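Long-range contacts in ferric uptake regulation protein (Vibrio cholerae, PDB 2W57), which probably represses iron-uptake genes as a metal-dependent, DNA-binding transcriptional regulator of the Fur family: residues Ser35-Tyr40 with Thr54-Leu59; Lys9-Lys14 with Ala65-Arg70. One frame throughout, in Å; residues are numbered along the deposited sequence.

Contact 1: residues Ser35-Tyr40 with Thr54-Leu59; sequences SAEELY and TVYRVL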
ATOM      1  N   SER A  35       7.466 -10.790   2.177  1.00 23.96           N
ATOM      2  CA  SER A  35       6.868 -10.734   0.858  1.00 23.12           C
ATOM      3  C   SER A  35       6.731 -12.140   0.311  1.00 23.14           C
ATOM      4  O   SER A  35       7.414 -13.056   0.773  1.00 23.44           O
ATOM      5  CB  SER A  35       7.732  -9.904  -0.076  1.00 22.76           C
ATOM      6  OG  SER A  35       8.994 -10.502  -0.226  1.00 21.36           O
ATOM      7  N   ALA A  36       5.851 -12.309  -0.672  1.00 23.18           N
ATOM      8  CA  ALA A  36       5.743 -13.568  -1.412  1.00 23.55           C
ATOM      9  C   ALA A  36       7.087 -14.053  -2.000  1.00 23.59           C
ATOM     10  O   ALA A  36       7.334 -15.248  -2.072  1.00 23.32           O
ATOM     11  CB  ALA A  36       4.705 -13.436  -2.512  1.00 23.38           C
ATOM     12  N   GLU A  37       7.946 -13.119  -2.404  1.00 24.33           N
ATOM     13  CA  GLU A  37       9.233 -13.456  -3.026  1.00 25.27           C
ATOM     14  C   GLU A  37      10.186 -13.994  -1.979  1.00 25.19           C
ATOM     15  O   GLU A  37      10.845 -15.014  -2.181  1.00 25.08           O
ATOM     16  CB  GLU A  37       9.855 -12.241  -3.710  1.00 25.39           C
ATOM     17  CG  GLU A  37       9.071 -11.714  -4.921  1.00 29.03           C
ATOM     18  CD  GLU A  37       7.796 -10.896  -4.575  1.00 33.30           C
ATOM     19  OE1 GLU A  37       7.616 -10.429  -3.415  1.00 33.69           O
ATOM     20  OE2 GLU A  37       6.961 -10.726  -5.496  1.00 34.81           O
ATOM     21  N   GLU A  38      10.239 -13.308  -0.844  1.00 25.32           N
ATOM     22  CA  GLU A  38      11.150 -13.679   0.219  1.00 25.10           C
ATOM     23  C   GLU A  38      10.734 -15.040   0.731  1.00 24.42           C
ATOM     24  O   GLU A  38      11.582 -15.912   0.940  1.00 24.61           O
ATOM     25  CB  GLU A  38      11.151 -12.633   1.335  1.00 25.25           C
ATOM     26  CG  GLU A  38      11.851 -11.321   0.988  1.00 27.33           C
ATOM     27  CD  GLU A  38      11.279 -10.104   1.747  1.00 32.28           C
ATOM     28  OE1 GLU A  38      10.285 -10.245   2.511  1.00 33.34           O
ATOM     29  OE2 GLU A  38      11.810  -8.983   1.559  1.00 34.52           O
ATOM     30  N   LEU A  39       9.425 -15.222   0.893  1.00 23.27           N
ATOM     31  CA  LEU A  39       8.852 -16.490   1.337  1.00 22.42           C
ATOM     32  C   LEU A  39       9.175 -17.651   0.371  1.00 21.51           C
ATOM     33  O   LEU A  39       9.516 -18.763   0.791  1.00 20.90           O
ATOM     34  CB  LEU A  39       7.342 -16.306   1.536  1.00 22.67           C
ATOM     35  CG  LEU A  39       6.362 -17.432   1.907  1.00 23.26           C
ATOM     36  CD1 LEU A  39       7.028 -18.569   2.652  1.00 21.22           C
ATOM     37  CD2 LEU A  39       5.173 -16.853   2.695  1.00 22.67           C
ATOM     38  N   TYR A  40       9.060 -17.376  -0.922  1.00 20.80           N
ATOM     39  CA  TYR A  40       9.469 -18.310  -1.966  1.00 19.81           C
ATOM     40  C   TYR A  40      10.947 -18.665  -1.824  1.00 20.24           C
ATOM     41  O   TYR A  40      11.288 -19.852  -1.808  1.00 20.26           O
ATOM     42  CB  TYR A  40       9.170 -17.715  -3.347  1.00 18.89           C
ATOM     43  CG  TYR A  40       9.885 -18.372  -4.498  1.00 16.76           C
ATOM     44  CD1 TYR A  40       9.527 -19.650  -4.919  1.00 14.94           C
ATOM     45  CD2 TYR A  40      10.918 -17.718  -5.164  1.00 14.99           C
ATOM     46  CE1 TYR A  40      10.175 -20.272  -5.963  1.00 14.28           C
ATOM     47  CE2 TYR A  40      11.589 -18.339  -6.223  1.00 15.74           C
ATOM     48  CZ  TYR A  40      11.198 -19.620  -6.616  1.00 16.57           C
ATOM     49  OH  TYR A  40      11.823 -20.247  -7.670  1.00 17.60           O
ATOM     50  N   THR A  54       2.327 -20.480  -6.629  1.00 14.52           N
ATOM     51  CA  THR A  54       1.665 -21.191  -5.521  1.00 14.44           C
ATOM     52  C   THR A  54       1.732 -20.360  -4.248  1.00 14.91           C
ATOM     53  O   THR A  54       0.718 -20.168  -3.579  1.00 15.05           O
ATOM     54  CB  THR A  54       2.283 -22.578  -5.271  1.00 14.07           C
ATOM     55  OG1 THR A  54       2.059 -23.396  -6.421  1.00 14.34           O
ATOM     56  CG2 THR A  54       1.662 -23.236  -4.066  1.00 12.86           C
ATOM     57  N   VAL A  55       2.921 -19.840  -3.949  1.00 15.31           N
ATOM     58  CA  VAL A  55       3.123 -18.963  -2.798  1.00 15.83           C
ATOM     59  C   VAL A  55       2.113 -17.834  -2.827  1.00 16.60           C
ATOM     60  O   VAL A  55       1.391 -17.603  -1.849  1.00 17.37           O
ATOM     61  CB  VAL A  55       4.562 -18.413  -2.718  1.00 15.82           C
ATOM     62  CG1 VAL A  55       4.698 -17.480  -1.548  1.00 15.62           C
ATOM     63  CG2 VAL A  55       5.554 -19.556  -2.577  1.00 14.19           C
ATOM     64  N   TYR A  56       2.004 -17.163  -3.961  1.00 17.24           N
ATOM     65  CA  TYR A  56       0.958 -16.158  -4.103  1.00 17.73           C
ATOM     66  C   TYR A  56      -0.453 -16.691  -3.916  1.00 18.44           C
ATOM     67  O   TYR A  56      -1.242 -16.086  -3.181  1.00 18.54           O
ATOM     68  CB  TYR A  56       1.047 -15.474  -5.455  1.00 17.50           C
ATOM     69  CG  TYR A  56       1.905 -14.257  -5.430  1.00 17.42           C
ATOM     70  CD1 TYR A  56       3.120 -14.239  -6.101  1.00 16.82           C
ATOM     71  CD2 TYR A  56       1.512 -13.114  -4.724  1.00 17.36           C
ATOM     72  CE1 TYR A  56       3.914 -13.120  -6.098  1.00 16.56           C
ATOM     73  CE2 TYR A  56       2.313 -11.979  -4.715  1.00 17.36           C
ATOM     74  CZ  TYR A  56       3.508 -12.004  -5.407  1.00 17.09           C
ATOM     75  OH  TYR A  56       4.324 -10.917  -5.409  1.00 19.08           O
ATOM     76  N   ARG A  57      -0.788 -17.788  -4.600  1.00 18.97           N
ATOM     77  CA  ARG A  57      -2.137 -18.326  -4.532  1.00 20.41           C
ATOM     78  C   ARG A  57      -2.466 -18.633  -3.054  1.00 20.02           C
ATOM     79  O   ARG A  57      -3.526 -18.228  -2.556  1.00 19.73           O
ATOM     80  CB  ARG A  57      -2.281 -19.549  -5.463  1.00 20.74           C
ATOM     81  CG  ARG A  57      -3.589 -20.368  -5.321  1.00 23.15           C
ATOM     82  CD  ARG A  57      -3.603 -21.715  -6.123  1.00 23.40           C
ATOM     83  NE  ARG A  57      -2.623 -22.735  -5.679  1.00 30.62           N
ATOM     84  CZ  ARG A  57      -2.684 -23.462  -4.541  1.00 33.36           C
ATOM     85  NH1 ARG A  57      -3.673 -23.299  -3.650  1.00 32.51           N
ATOM     86  NH2 ARG A  57      -1.729 -24.363  -4.272  1.00 33.46           N
ATOM     87  N   VAL A  58      -1.528 -19.284  -2.345  1.00 19.85           N
ATOM     88  CA  VAL A  58      -1.724 -19.640  -0.936  1.00 19.35           C
ATOM     89  C   VAL A  58      -1.848 -18.409  -0.019  1.00 19.98           C
ATOM     90  O   VAL A  58      -2.750 -18.351   0.823  1.00 19.88           O
ATOM     91  CB  VAL A  58      -0.640 -20.608  -0.398  1.00 19.64           C
ATOM     92  CG1 VAL A  58      -0.819 -20.823   1.130  1.00 18.19           C
ATOM     93  CG2 VAL A  58      -0.666 -21.954  -1.152  1.00 18.00           C
ATOM     94  N   LEU A  59      -0.957 -17.434  -0.181  1.00 20.28           N
ATOM     95  CA  LEU A  59      -1.030 -16.211   0.610  1.00 20.95           C
ATOM     96  C   LEU A  59      -2.337 -15.438   0.412  1.00 21.94           C
ATOM     97  O   LEU A  59      -2.887 -14.905   1.382  1.00 22.19           O
ATOM     98  CB  LEU A  59       0.184 -15.320   0.359  1.00 21.04           C
ATOM     99  CG  LEU A  59       1.494 -15.852   0.945  1.00 20.17           C
ATOM    100  CD1 LEU A  59       2.684 -15.053   0.464  1.00 18.12           C
ATOM    101  CD2 LEU A  59       1.410 -15.871   2.473  1.00 20.08           C
TER

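Contact 2: residues Lys9-Lys14 with Ala65-Arg70; sequences KDAGLK and AGIVTR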
ATOM      1  N   LYS A   9      -7.845 -25.926   9.140  1.00 34.82           N
ATOM      2  CA  LYS A   9      -9.231 -26.388   9.113  1.00 34.85           C
ATOM      3  C   LYS A   9     -10.146 -25.376   9.787  1.00 34.74           C
ATOM      4  O   LYS A   9     -11.253 -25.116   9.306  1.00 34.71           O
ATOM      5  CB  LYS A   9      -9.379 -27.761   9.771  1.00 35.09           C
ATOM      6  CG  LYS A   9      -8.646 -28.882   9.037  1.00 35.63           C
ATOM      7  CD  LYS A   9      -9.352 -30.220   9.223  1.00 37.30           C
ATOM      8  CE  LYS A   9      -8.391 -31.399   9.157  1.00 36.83           C
ATOM      9  NZ  LYS A   9      -7.521 -31.442  10.366  1.00 36.52           N
ATOM     10  N   ASP A  10      -9.664 -24.773  10.872  1.00 34.42           N
ATOM     11  CA  ASP A  10     -10.451 -23.790  11.603  1.00 34.08           C
ATOM     12  C   ASP A  10     -10.612 -22.452  10.884  1.00 33.64           C
ATOM     13  O   ASP A  10     -11.411 -21.622  11.305  1.00 33.95           O
ATOM     14  CB  ASP A  10      -9.927 -23.617  13.029  1.00 34.24           C
ATOM     15  CG  ASP A  10     -10.634 -24.544  14.031  1.00 35.37           C
ATOM     16  OD1 ASP A  10     -11.233 -25.574  13.615  1.00 34.57           O
ATOM     17  OD2 ASP A  10     -10.599 -24.233  15.246  1.00 36.63           O
ATOM     18  N   ALA A  11      -9.867 -22.256   9.797  1.00 32.90           N
ATOM     19  CA  ALA A  11     -10.034 -21.086   8.937  1.00 31.90           C
ATOM     20  C   ALA A  11     -10.865 -21.418   7.689  1.00 31.34           C
ATOM     21  O   ALA A  11     -10.958 -20.616   6.754  1.00 31.08           O
ATOM     22  CB  ALA A  11      -8.672 -20.516   8.550  1.00 32.06           C
ATOM     23  N   GLY A  12     -11.477 -22.599   7.681  1.00 30.89           N
ATOM     24  CA  GLY A  12     -12.303 -23.035   6.549  1.00 30.40           C
ATOM     25  C   GLY A  12     -11.475 -23.553   5.385  1.00 30.24           C
ATOM     26  O   GLY A  12     -12.001 -23.821   4.301  1.00 30.42           O
ATOM     27  N   LEU A  13     -10.171 -23.698   5.606  1.00 29.80           N
ATOM     28  CA  LEU A  13      -9.261 -24.096   4.550  1.00 29.32           C
ATOM     29  C   LEU A  13      -8.880 -25.551   4.654  1.00 28.94           C
ATOM     30  O   LEU A  13      -8.351 -25.980   5.672  1.00 29.00           O
ATOM     31  CB  LEU A  13      -7.995 -23.228   4.561  1.00 29.37           C
ATOM     32  CG  LEU A  13      -8.072 -21.791   4.036  1.00 28.60           C
ATOM     33  CD1 LEU A  13      -6.682 -21.223   3.992  1.00 27.65           C
ATOM     34  CD2 LEU A  13      -8.751 -21.685   2.663  1.00 27.62           C
ATOM     35  N   LYS A  14      -9.142 -26.295   3.584  1.00 28.62           N
ATOM     36  CA  LYS A  14      -8.696 -27.686   3.443  1.00 28.73           C
ATOM     37  C   LYS A  14      -7.182 -27.820   3.663  1.00 27.16           C
ATOM     38  O   LYS A  14      -6.407 -26.959   3.235  1.00 26.83           O
ATOM     39  CB  LYS A  14      -9.057 -28.189   2.044  1.00 28.70           C
ATOM     40  CG  LYS A  14      -9.691 -29.581   1.997  1.00 30.52           C
ATOM     41  CD  LYS A  14      -9.904 -30.007   0.537  1.00 31.60           C
ATOM     42  CE  LYS A  14      -8.564 -30.398  -0.147  1.00 36.21           C
ATOM     43  NZ  LYS A  14      -8.367 -29.653  -1.431  1.00 37.28           N
ATOM     44  N   ALA A  65      -9.041 -15.950   4.272  1.00 24.68           N
ATOM     45  CA  ALA A  65      -9.409 -16.775   5.429  1.00 24.18           C
ATOM     46  C   ALA A  65      -9.073 -16.127   6.794  1.00 24.20           C
ATOM     47  O   ALA A  65      -9.403 -16.676   7.855  1.00 24.03           O
ATOM     48  CB  ALA A  65      -8.772 -18.161   5.320  1.00 23.63           C
ATOM     49  N   GLY A  66      -8.416 -14.968   6.761  1.00 24.15           N
ATOM     50  CA  GLY A  66      -8.030 -14.261   7.985  1.00 24.44           C
ATOM     51  C   GLY A  66      -6.792 -14.808   8.682  1.00 24.71           C
ATOM     52  O   GLY A  66      -6.499 -14.424   9.805  1.00 24.72           O
ATOM     53  N   ILE A  67      -6.069 -15.711   8.019  1.00 24.92           N
ATOM     54  CA  ILE A  67      -4.825 -16.263   8.557  1.00 24.99           C
ATOM     55  C   ILE A  67      -3.699 -15.220   8.503  1.00 25.18           C
ATOM     56  O   ILE A  67      -2.895 -15.106   9.450  1.00 25.08           O
ATOM     57  CB  ILE A  67      -4.412 -17.561   7.815  1.00 24.86           C
ATOM     58  CG1 ILE A  67      -5.288 -18.731   8.251  1.00 24.89           C
ATOM     59  CG2 ILE A  67      -2.968 -17.916   8.092  1.00 25.50           C
ATOM     60  CD1 ILE A  67      -4.950 -20.030   7.550  1.00 25.02           C
ATOM     61  N   VAL A  68      -3.648 -14.463   7.401  1.00 25.10           N
ATOM     62  CA  VAL A  68      -2.640 -13.415   7.233  1.00 25.25           C
ATOM     63  C   VAL A  68      -3.270 -12.051   6.929  1.00 25.80           C
ATOM     64  O   VAL A  68      -4.446 -11.964   6.559  1.00 25.90           O
ATOM     65  CB  VAL A  68      -1.587 -13.758   6.132  1.00 25.48           C
ATOM     66  CG1 VAL A  68      -0.881 -15.078   6.411  1.00 25.01           C
ATOM     67  CG2 VAL A  68      -2.210 -13.760   4.720  1.00 25.59           C
ATOM     68  N   THR A  69      -2.475 -10.998   7.096  1.00 26.36           N
ATOM     69  CA  THR A  69      -2.837  -9.648   6.688  1.00 26.91           C
ATOM     70  C   THR A  69      -1.853  -9.217   5.615  1.00 27.37           C
ATOM     71  O   THR A  69      -0.637  -9.386   5.787  1.00 27.64           O
ATOM     72  CB  THR A  69      -2.714  -8.655   7.862  1.00 26.98           C
ATOM     73  OG1 THR A  69      -3.581  -9.057   8.936  1.00 27.82           O
ATOM     74  CG2 THR A  69      -3.088  -7.237   7.420  1.00 27.32           C
ATOM     75  N   ARG A  70      -2.370  -8.668   4.513  1.00 27.74           N
ATOM     76  CA  ARG A  70      -1.518  -8.112   3.463  1.00 27.79           C
ATOM     77  C   ARG A  70      -1.302  -6.619   3.654  1.00 28.08           C
ATOM     78  O   ARG A  70      -2.259  -5.867   3.812  1.00 27.62           O
ATOM     79  CB  ARG A  70      -2.078  -8.369   2.055  1.00 27.25           C
ATOM     80  CG  ARG A  70      -0.990  -8.252   0.977  1.00 27.33           C
ATOM     81  CD  ARG A  70      -1.490  -7.858  -0.418  1.00 26.71           C
ATOM     82  NE  ARG A  70      -2.028  -8.988  -1.175  1.00 26.21           N
ATOM     83  CZ  ARG A  70      -1.531  -9.469  -2.320  1.00 26.42           C
ATOM     84  NH1 ARG A  70      -0.447  -8.943  -2.903  1.00 24.23           N
ATOM     85  NH2 ARG A  70      -2.144 -10.496  -2.895  1.00 27.52           N
TER

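Contact 1: residues Ser35-Tyr40 with Thr54-Leu59
The axes of segments 36-40 (helix 36-45) and 54-59 (helix 52-64) come within 9.6 Å, their N-to-C directions 120° apart, nearest where A36 faces Y56. Both helices belong to the winged-helix DNA-binding domain of Fur, helix 52-64 being the probable recognition helix. The methyl of A36, CB, sits over one face of the Y56 ring, displaced toward the rim nearest CZ, in a CH-pi contact 3.5 Å from the centroid. At the ring's edge Y56 OH donates a 2.6 Å bond to E37 OE2, on the syn side but 32° out of the carboxylate plane. The E37 chain bends at chi2 (76°) to bring its carboxylate back to the tyrosine, although its CB points away from the other helix. On the inner side V55 CG1 lies 3.8 Å from L39 CG, while L39 CD2 and L59 CD1 meet tip to tip at the same distance. I22 and V25 of helix 17-26 also touch L39. S35 and E38 form a capping box: S35 OG accepts from E38 N, and S35 N donates to E38 OE1. Face contact and hydroxyl bond together limit the rotation of Y56, and its donated proton probably helps stabilise a negatively charged E37.

Contact 2: residues Lys9-Lys14 with Ala65-Arg70
A11 and L13 face A65 and I67 in a small apolar cluster of the winged-helix domain, where the turn after helix 4-10 meets the turn between helix 52-64 and strand 68-72. The four side chains all set out toward the opposite segment. A11 and A65 meet methyl to methyl, CB to CB at 4.0 Å, and their CA atoms are the nearest pair of the two backbones at 5.6 Å. The I67 branch through CG1, extended to CD1 (chi2 179°), runs to the A11 methyl, with I67 CG1 3.8 Å from A11 CB and CD1 almost as near. L13 comes at A65 with its branch point: L13 CG is 3.9 Å from A65 CB, and L13 CD1 continues past the methyl to I67 CD1 at 4.1 Å. The leucine and isoleucine chains thus cross at a slant and touch by their terminal methyls. Both turns are Schellman motifs with a glycine of positive phi, G12 closing helix 4-10 and G66 closing helix 52-64, and each leads its chain into an apolar residue, L13 or I67. Around the cluster, F62 of helix 52-64 touches L13, while L23 of helix 17-26 and L82 of strand 78-82 touch I67. Besides its side-chain neighbours, A65 CB has a backbone one: A11 O, 3.6 Å away.

How the contacts relate
Both contacts use helix 52-64 or the turn that follows it, within the same winged-helix domain. Contact 1 is the deeper, with four of its seven touching residues buried, and joins two helices through an apolar core edged by a tyrosine-carboxylate bond. Contact 2 lies at the surface, joins the turn after the N-terminal helix to the turn leading into strand 68-72, the first strand of the wing, and is apolar across its interface, with about half the buried area (166 against 308 Å²). Helix 17-26 lies against both, touching L39 and L59 in one and I67 in the other. They are about 15 Å apart, centre to centre, and meet directly where L59 O packs against V68 CG2 at 3.6 Å.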